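Local coordinates for protein oxidoreductase (Listeria innocua, PDB 3E18) that binds NAD and is probably a dehydrogenase of the GFO/IDH/MocA family, its substrate unknown, at residues L332-I335 against E336-E340. Numbering follows the deposited sequence.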
loop_
_atom_site.group_PDB
_atom_site.type_symbol
_atom_site.label_atom_id
_atom_site.label_comp_id
_atom_site.label_asym_id
_atom_site.label_seq_id
_atom_site.Cartn_x
_atom_site.Cartn_y
_atom_site.Cartn_z
ATOM N N LEU A 332 -15.429 11.725 11.403
ATOM C CA LEU A 332 -16.028 12.553 10.350
ATOM C C LEU A 332 -15.063 13.622 9.843
ATOM O O LEU A 332 -15.035 13.904 8.655
ATOM C CB LEU A 332 -17.361 13.182 10.800
ATOM C CG LEU A 332 -18.555 12.262 11.086
ATOM C CD1 LEU A 332 -19.682 13.084 11.706
ATOM C CD2 LEU A 332 -19.070 11.549 9.857
ATOM N N LYS A 333 -14.253 14.171 10.746
ATOM C CA LYS A 333 -13.182 15.083 10.379
ATOM C C LYS A 333 -12.125 14.384 9.516
ATOM O O LYS A 333 -11.555 15.000 8.614
ATOM C CB LYS A 333 -12.517 15.640 11.634
ATOM C CG LYS A 333 -13.201 16.846 12.251
ATOM C CD LYS A 333 -12.372 17.396 13.409
ATOM C CE LYS A 333 -11.271 18.363 12.963
ATOM N NZ LYS A 333 -11.806 19.653 12.415
ATOM N N LEU A 334 -11.880 13.099 9.786
ATOM C CA LEU A 334 -10.932 12.309 8.993
ATOM C C LEU A 334 -11.472 12.052 7.587
ATOM O O LEU A 334 -10.733 12.152 6.610
ATOM C CB LEU A 334 -10.569 10.986 9.704
ATOM C CG LEU A 334 -9.580 10.001 9.053
ATOM C CD1 LEU A 334 -8.315 10.699 8.624
ATOM C CD2 LEU A 334 -9.224 8.875 10.012
ATOM N N ILE A 335 -12.758 11.742 7.490
ATOM C CA ILE A 335 -13.413 11.596 6.198
ATOM C C ILE A 335 -13.348 12.892 5.359
ATOM O O ILE A 335 -13.110 12.854 4.140
ATOM C CB ILE A 335 -14.863 11.110 6.383
ATOM C CG1 ILE A 335 -14.861 9.634 6.795
ATOM C CG2 ILE A 335 -15.670 11.289 5.105
ATOM C CD1 ILE A 335 -16.220 9.116 7.315
ATOM N N GLU A 336 -13.525 14.031 6.026
ATOM C CA GLU A 336 -13.394 15.339 5.389
ATOM C C GLU A 336 -11.967 15.587 4.885
ATOM O O GLU A 336 -11.791 16.065 3.755
ATOM C CB GLU A 336 -13.847 16.442 6.343
ATOM C CG GLU A 336 -15.355 16.436 6.555
ATOM C CD GLU A 336 -15.823 17.371 7.647
ATOM O OE1 GLU A 336 -15.036 17.714 8.563
ATOM O OE2 GLU A 336 -16.996 17.772 7.579
ATOM N N ALA A 337 -10.965 15.242 5.706
ATOM C CA ALA A 337 -9.549 15.277 5.288
ATOM C C ALA A 337 -9.272 14.375 4.086
ATOM O O ALA A 337 -8.523 14.749 3.189
ATOM C CB ALA A 337 -8.631 14.914 6.434
ATOM N N ILE A 338 -9.896 13.202 4.063
ATOM C CA ILE A 338 -9.689 12.246 2.973
ATOM C C ILE A 338 -10.216 12.832 1.674
ATOM O O ILE A 338 -9.531 12.793 0.647
ATOM C CB ILE A 338 -10.350 10.884 3.301
ATOM C CG1 ILE A 338 -9.442 10.101 4.256
ATOM C CG2 ILE A 338 -10.642 10.065 2.043
ATOM C CD1 ILE A 338 -10.113 8.904 4.911
ATOM N N PHE A 339 -11.428 13.382 1.722
ATOM C CA PHE A 339 -12.052 13.953 0.528
ATOM C C PHE A 339 -11.272 15.141 -0.014
ATOM O O PHE A 339 -11.080 15.277 -1.227
ATOM C CB PHE A 339 -13.489 14.339 0.824
ATOM C CG PHE A 339 -14.437 13.189 0.722
ATOM C CD1 PHE A 339 -14.443 12.387 -0.419
ATOM C CD2 PHE A 339 -15.324 12.905 1.747
ATOM C CE1 PHE A 339 -15.312 11.322 -0.528
ATOM C CE2 PHE A 339 -16.220 11.835 1.631
ATOM C CZ PHE A 339 -16.208 11.052 0.498
ATOM N N GLU A 340 -10.805 15.980 0.903
ATOM C CA GLU A 340 -9.963 17.111 0.562
ATOM C C GLU A 340 -8.626 16.659 -0.047
ATOM O O GLU A 340 -8.182 17.216 -1.062
ATOM C CB GLU A 340 -9.719 17.967 1.805
ATOM C CG GLU A 340 -8.934 19.249 1.509
ATOM C CD GLU A 340 -8.419 19.943 2.754
ATOM O OE1 GLU A 340 -8.974 19.731 3.859
ATOM O OE2 GLU A 340 -7.448 20.717 2.624
#
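The carbonyl oxygen of Leu-334 takes the amide N of Ile-338 at 2.9 Å, and the flank of the isoleucine side chain lies against the same oxygen, CG1 at 3.4 Å. Further out, Ile-338 CD1 meets Leu-334 CG at 4.3 Å, on the side where both residues pack on Val-196 of strand 193-201. One residue on, Phe-339 N donates to Ile-335 O. The Phe-339 ring leans back along the helix, its CD2 3.3 Å from Ile-335 O and its CE2 3.6 Å from Ile-335 CG2. That methyl is anti to its own backbone N, which sends it along the helix to the ring, and the two side chains run side by side; helix 173-188 packs on them, Leu-182 on Ile-335 and Val-174 on Phe-339. Glu-336, bonded through its N to Leu-332 O, sets its CG against the same oxygen, at 3.3 Å. With CG beside its own N (chi1 -71°) and the chain extended beyond, the carboxylate reaches back toward Lys-333, OE1 coming to 3.7 Å from its CA and hydrogen-bonded to OG of Ser-102, at the start of helix 102-115. Successive i to i+4 bonds mark a regular alpha-helix, here helix 325-344, lodged between the large mixed sheet and the NAD-binding Rossmann domain.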